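Local coordinates for kojibiose phosphorylase (Gut metagenome, PDB 6W0P), which is a phosphorylase of glycoside hydrolase family 65, with a largely helical central catalytic domain, at residues N490-L504 and D524-V536. Residues are numbered along the deposited sequence; the frame is centred on the assembly and turned at random.
Sequences NFMAKKCFQYLDKIL and DLAKMKDASRKMV
Phe497 sets its ring between two methionines, Met528 of the partner helix and Met535 just beyond its end, and much of the apolar contact is organised by these three side chains. Met528 slants across the ring, its CG 3.6 Å from Phe497 CD1, while the Met535 side chain crosses it at about a right angle and brings its methyl CE to 3.7 Å from Phe497 CE2. The sulfur of Met528 sits 4.8 Å from the ring centroid and 54° off its normal, a slanted Met-aromatic contact. A bend at the last torsion of Met528 turns its CE in beside the Phe497 carbonyl and Leu500. In Met535 the bend at chi2 brings SD to 3.6 Å from Asn490 CB, and the bend at chi3 turns CE toward Phe497. The helical segments run roughly antiparallel, at 139°, with axes 9.5 Å apart; Lys494 and Ser532 mark their near point, CA to CA 5.3 Å.

Polar links lie at both ends of this apolar patch. Asn490 ND2 donates to Val536 O at 2.9 Å along a nearly straight N-H (163°), with the acceptor in the amide plane; the same nitrogen also bonds Ser469 of strand 468-469. The extended chain of Lys494 carries its NZ to a water that is also within hydrogen-bonding distance of Arg533 O and Met535 O. Farther along, Lys529 NZ reaches the syn lone pair of Asp501 OD2 at 2.8 Å, forming a salt bridge.

Leu455 of helix 437-458 also touches Phe497, so a third helix of the family 65 catalytic region packs on this pair. The bends in the two thioether chains probably let them fit round the ring, while Asn490 fixes the chain just after helix 524-534 and the Asp501-Lys529 salt bridge joins the two helices.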
loop_
_atom_site.group_PDB
_atom_site.type_symbol
_atom_site.label_atom_id
_atom_site.label_comp_id
_atom_site.label_asym_id
_atom_site.label_seq_id
_atom_site.Cartn_x
_atom_site.Cartn_y
_atom_site.Cartn_z
ATOM N N ASN A 490 21.541 12.792 -0.751
ATOM C CA ASN A 490 22.970 12.586 -1.096
ATOM C C ASN A 490 23.808 13.632 -0.355
ATOM O O ASN A 490 24.847 13.259 0.227
ATOM C CB ASN A 490 23.208 12.626 -2.606
ATOM C CG ASN A 490 22.604 11.430 -3.307
ATOM O OD1 ASN A 490 21.774 10.739 -2.735
ATOM N ND2 ASN A 490 22.998 11.211 -4.554
ATOM N N PHE A 491 23.352 14.882 -0.378
ATOM C CA PHE A 491 24.042 16.022 0.256
ATOM C C PHE A 491 24.193 15.723 1.748
ATOM O O PHE A 491 25.335 15.745 2.260
ATOM C CB PHE A 491 23.278 17.321 -0.002
ATOM C CG PHE A 491 23.973 18.570 0.468
ATOM C CD1 PHE A 491 23.782 19.048 1.751
ATOM C CD2 PHE A 491 24.791 19.287 -0.385
ATOM C CE1 PHE A 491 24.423 20.199 2.177
ATOM C CE2 PHE A 491 25.405 20.456 0.034
ATOM C CZ PHE A 491 25.209 20.914 1.314
ATOM N N MET A 492 23.085 15.421 2.423
ATOM C CA MET A 492 23.103 15.192 3.891
ATOM C C MET A 492 23.953 13.948 4.238
ATOM O O MET A 492 24.597 13.982 5.301
ATOM C CB MET A 492 21.681 15.042 4.435
ATOM C CG MET A 492 20.864 16.309 4.320
ATOM S SD MET A 492 21.631 17.711 5.156
ATOM C CE MET A 492 21.317 17.245 6.858
ATOM N N ALA A 493 23.922 12.886 3.415
ATOM C CA ALA A 493 24.734 11.662 3.588
ATOM C C ALA A 493 26.224 12.018 3.480
ATOM O O ALA A 493 27.031 11.606 4.353
ATOM C CB ALA A 493 24.345 10.626 2.558
ATOM N N LYS A 494 26.591 12.746 2.427
ATOM C CA LYS A 494 27.974 13.242 2.214
ATOM C C LYS A 494 28.389 14.091 3.421
ATOM O O LYS A 494 29.514 13.871 3.916
ATOM C CB LYS A 494 28.068 14.002 0.897
ATOM C CG LYS A 494 29.480 14.403 0.506
ATOM C CD LYS A 494 29.604 15.136 -0.824
ATOM C CE LYS A 494 31.043 15.532 -1.099
ATOM N NZ LYS A 494 31.273 15.743 -2.547
ATOM N N LYS A 495 27.497 14.943 3.950
ATOM C CA LYS A 495 27.802 15.747 5.163
ATOM C C LYS A 495 28.031 14.819 6.360
ATOM O O LYS A 495 28.917 15.117 7.170
ATOM C CB LYS A 495 26.710 16.768 5.484
ATOM C CG LYS A 495 26.701 18.005 4.602
ATOM C CD LYS A 495 27.914 18.895 4.798
ATOM C CE LYS A 495 27.675 20.301 4.305
ATOM N NZ LYS A 495 28.920 21.102 4.323
ATOM N N CYS A 496 27.262 13.747 6.492
ATOM C CA CYS A 496 27.471 12.756 7.575
ATOM C C CYS A 496 28.879 12.150 7.447
ATOM O O CYS A 496 29.617 12.121 8.450
ATOM C CB CYS A 496 26.438 11.644 7.545
ATOM S SG CYS A 496 26.513 10.656 9.062
ATOM N N PHE A 497 29.265 11.732 6.241
ATOM C CA PHE A 497 30.551 11.034 5.990
ATOM C C PHE A 497 31.707 11.961 6.363
ATOM O O PHE A 497 32.630 11.504 7.041
ATOM C CB PHE A 497 30.665 10.577 4.534
ATOM C CG PHE A 497 29.674 9.517 4.130
ATOM C CD1 PHE A 497 29.134 8.658 5.065
ATOM C CD2 PHE A 497 29.296 9.385 2.805
ATOM C CE1 PHE A 497 28.212 7.699 4.693
ATOM C CE2 PHE A 497 28.377 8.421 2.429
ATOM C CZ PHE A 497 27.850 7.564 3.374
ATOM N N GLN A 498 31.638 13.224 5.939
ATOM C CA GLN A 498 32.735 14.202 6.143
ATOM C C GLN A 498 32.827 14.566 7.629
ATOM O O GLN A 498 33.952 14.676 8.129
ATOM C CB GLN A 498 32.538 15.413 5.248
ATOM C CG GLN A 498 32.680 15.081 3.771
ATOM C CD GLN A 498 32.331 16.278 2.922
ATOM O OE1 GLN A 498 31.496 17.098 3.301
ATOM N NE2 GLN A 498 32.972 16.382 1.765
ATOM N N TYR A 499 31.711 14.660 8.353
ATOM C CA TYR A 499 31.768 14.949 9.809
ATOM C C TYR A 499 32.444 13.784 10.548
ATOM O O TYR A 499 33.293 14.035 11.426
ATOM C CB TYR A 499 30.388 15.249 10.395
ATOM C CG TYR A 499 30.417 15.815 11.793
ATOM C CD1 TYR A 499 31.193 16.925 12.109
ATOM C CD2 TYR A 499 29.665 15.246 12.805
ATOM C CE1 TYR A 499 31.219 17.456 13.391
ATOM C CE2 TYR A 499 29.672 15.766 14.089
ATOM C CZ TYR A 499 30.454 16.868 14.387
ATOM O OH TYR A 499 30.461 17.367 15.661
ATOM N N LEU A 500 32.065 12.546 10.244
ATOM C CA LEU A 500 32.623 11.375 10.957
ATOM C C LEU A 500 34.129 11.331 10.694
ATOM O O LEU A 500 34.889 11.208 11.656
ATOM C CB LEU A 500 31.961 10.082 10.480
ATOM C CG LEU A 500 32.540 8.812 11.094
ATOM C CD1 LEU A 500 32.545 8.890 12.611
ATOM C CD2 LEU A 500 31.771 7.583 10.638
ATOM N N ASP A 501 34.507 11.431 9.420
ATOM C CA ASP A 501 35.911 11.517 8.956
ATOM C C ASP A 501 36.706 12.512 9.814
ATOM O O ASP A 501 37.757 12.101 10.340
ATOM C CB ASP A 501 35.985 11.872 7.473
ATOM C CG ASP A 501 37.431 11.917 7.009
ATOM O OD1 ASP A 501 38.102 12.910 7.371
ATOM O OD2 ASP A 501 37.897 10.932 6.362
ATOM N N LYS A 502 36.228 13.758 9.947
ATOM C CA LYS A 502 36.863 14.833 10.760
ATOM C C LYS A 502 36.898 14.448 12.249
ATOM O O LYS A 502 37.938 14.688 12.881
ATOM C CB LYS A 502 36.141 16.163 10.558
ATOM C CG LYS A 502 36.594 17.286 11.478
ATOM C CD LYS A 502 36.327 18.663 10.905
ATOM C CE LYS A 502 36.173 19.733 11.962
ATOM N NZ LYS A 502 34.875 19.581 12.667
ATOM N N ILE A 503 35.843 13.847 12.809
ATOM C CA ILE A 503 35.887 13.396 14.232
ATOM C C ILE A 503 36.916 12.256 14.397
ATOM O O ILE A 503 37.632 12.251 15.412
ATOM C CB ILE A 503 34.494 13.016 14.760
ATOM C CG1 ILE A 503 33.545 14.218 14.784
ATOM C CG2 ILE A 503 34.608 12.390 16.139
ATOM C CD1 ILE A 503 33.875 15.254 15.849
ATOM N N LEU A 504 37.028 11.334 13.445
ATOM C CA LEU A 504 37.966 10.189 13.562
ATOM C C LEU A 504 39.419 10.684 13.475
ATOM O O LEU A 504 40.270 10.056 14.104
ATOM C CB LEU A 504 37.643 9.149 12.487
ATOM C CG LEU A 504 36.305 8.429 12.673
ATOM C CD1 LEU A 504 36.069 7.402 11.572
ATOM C CD2 LEU A 504 36.220 7.765 14.038
ATOM N N ASP A 524 35.936 -0.247 5.596
ATOM C CA ASP A 524 34.691 0.559 5.657
ATOM C C ASP A 524 35.083 2.033 5.489
ATOM O O ASP A 524 34.418 2.728 4.695
ATOM C CB ASP A 524 33.894 0.268 6.934
ATOM C CG ASP A 524 33.404 -1.168 7.051
ATOM O OD1 ASP A 524 33.171 -1.790 5.995
ATOM O OD2 ASP A 524 33.260 -1.661 8.205
ATOM N N LEU A 525 36.169 2.475 6.135
ATOM C CA LEU A 525 36.647 3.888 6.063
ATOM C C LEU A 525 37.090 4.238 4.646
ATOM O O LEU A 525 36.889 5.404 4.262
ATOM C CB LEU A 525 37.794 4.121 7.044
ATOM C CG LEU A 525 37.326 4.495 8.443
ATOM C CD1 LEU A 525 38.288 3.976 9.508
ATOM C CD2 LEU A 525 37.128 5.998 8.557
ATOM N N ALA A 526 37.695 3.289 3.921
ATOM C CA ALA A 526 38.119 3.491 2.518
ATOM C C ALA A 526 36.863 3.579 1.649
ATOM O O ALA A 526 36.822 4.443 0.752
ATOM C CB ALA A 526 39.047 2.395 2.056
ATOM N N LYS A 527 35.866 2.723 1.911
ATOM C CA LYS A 527 34.569 2.813 1.192
ATOM C C LYS A 527 33.963 4.193 1.487
ATOM O O LYS A 527 33.581 4.875 0.535
ATOM C CB LYS A 527 33.601 1.676 1.538
ATOM C CG LYS A 527 32.348 1.692 0.665
ATOM C CD LYS A 527 31.249 0.734 1.043
ATOM C CE LYS A 527 30.119 0.861 0.049
ATOM N NZ LYS A 527 29.000 -0.050 0.376
ATOM N N MET A 528 33.949 4.616 2.751
ATOM C CA MET A 528 33.302 5.891 3.152
ATOM C C MET A 528 33.951 7.044 2.393
ATOM O O MET A 528 33.196 7.877 1.852
ATOM C CB MET A 528 33.380 6.171 4.651
ATOM C CG MET A 528 32.511 7.352 5.045
ATOM S SD MET A 528 32.271 7.512 6.820
ATOM C CE MET A 528 33.853 8.193 7.317
ATOM N N LYS A 529 35.285 7.077 2.326
ATOM C CA LYS A 529 36.027 8.120 1.567
ATOM C C LYS A 529 35.636 8.049 0.089
ATOM O O LYS A 529 35.367 9.114 -0.497
ATOM C CB LYS A 529 37.548 7.998 1.732
ATOM C CG LYS A 529 38.121 8.716 2.950
ATOM C CD LYS A 529 39.576 8.323 3.268
ATOM C CE LYS A 529 40.051 8.817 4.620
ATOM N NZ LYS A 529 40.054 10.299 4.683
ATOM N N ASP A 530 35.629 6.862 -0.509
ATOM C CA ASP A 530 35.338 6.733 -1.959
ATOM C C ASP A 530 33.868 7.134 -2.203
ATOM O O ASP A 530 33.625 7.836 -3.197
ATOM C CB ASP A 530 35.705 5.348 -2.509
ATOM C CG ASP A 530 35.502 5.246 -4.017
ATOM O OD1 ASP A 530 36.141 6.039 -4.757
ATOM O OD2 ASP A 530 34.665 4.390 -4.453
ATOM N N ALA A 531 32.922 6.735 -1.340
ATOM C CA ALA A 531 31.479 7.042 -1.541
ATOM C C ALA A 531 31.274 8.560 -1.418
ATOM O O ALA A 531 30.550 9.151 -2.247
ATOM C CB ALA A 531 30.613 6.243 -0.594
ATOM N N SER A 532 31.996 9.186 -0.488
ATOM C CA SER A 532 31.953 10.643 -0.225
ATOM C C SER A 532 32.387 11.388 -1.482
ATOM O O SER A 532 31.696 12.325 -1.879
ATOM C CB SER A 532 32.803 10.989 0.958
ATOM O OG SER A 532 32.502 12.289 1.427
ATOM N N ARG A 533 33.486 10.964 -2.100
ATOM C CA ARG A 533 34.075 11.630 -3.292
ATOM C C ARG A 533 33.149 11.421 -4.499
ATOM O O ARG A 533 33.017 12.332 -5.318
ATOM C CB ARG A 533 35.487 11.089 -3.569
ATOM C CG ARG A 533 36.515 11.436 -2.493
ATOM C CD ARG A 533 37.985 11.164 -2.861
ATOM N NE ARG A 533 38.182 9.861 -3.517
ATOM C CZ ARG A 533 38.781 8.783 -2.989
ATOM N NH1 ARG A 533 39.295 8.816 -1.770
ATOM N NH2 ARG A 533 38.855 7.662 -3.689
ATOM N N LYS A 534 32.547 10.242 -4.639
ATOM C CA LYS A 534 31.799 9.890 -5.876
ATOM C C LYS A 534 30.308 10.211 -5.730
ATOM O O LYS A 534 29.588 10.028 -6.713
ATOM C CB LYS A 534 32.023 8.421 -6.221
ATOM C CG LYS A 534 33.428 8.117 -6.723
ATOM C CD LYS A 534 33.586 6.676 -7.125
ATOM C CE LYS A 534 34.960 6.352 -7.675
ATOM N NZ LYS A 534 35.080 4.883 -7.842
ATOM N N MET A 535 29.886 10.734 -4.581
ATOM C CA MET A 535 28.459 11.004 -4.289
ATOM C C MET A 535 27.900 11.922 -5.381
ATOM O O MET A 535 28.490 12.989 -5.641
ATOM C CB MET A 535 28.270 11.633 -2.907
ATOM C CG MET A 535 26.814 11.817 -2.531
ATOM S SD MET A 535 25.922 10.299 -2.130
ATOM C CE MET A 535 26.776 9.880 -0.614
ATOM N N VAL A 536 26.824 11.475 -6.025
ATOM C CA VAL A 536 26.133 12.262 -7.070
ATOM C C VAL A 536 25.511 13.472 -6.372
ATOM O O VAL A 536 24.810 13.269 -5.358
ATOM C CB VAL A 536 25.066 11.436 -7.802
ATOM C CG1 VAL A 536 24.304 12.308 -8.783
ATOM C CG2 VAL A 536 25.666 10.229 -8.500
HETATM O O HOH W 1 30.717 14.033 -4.508
#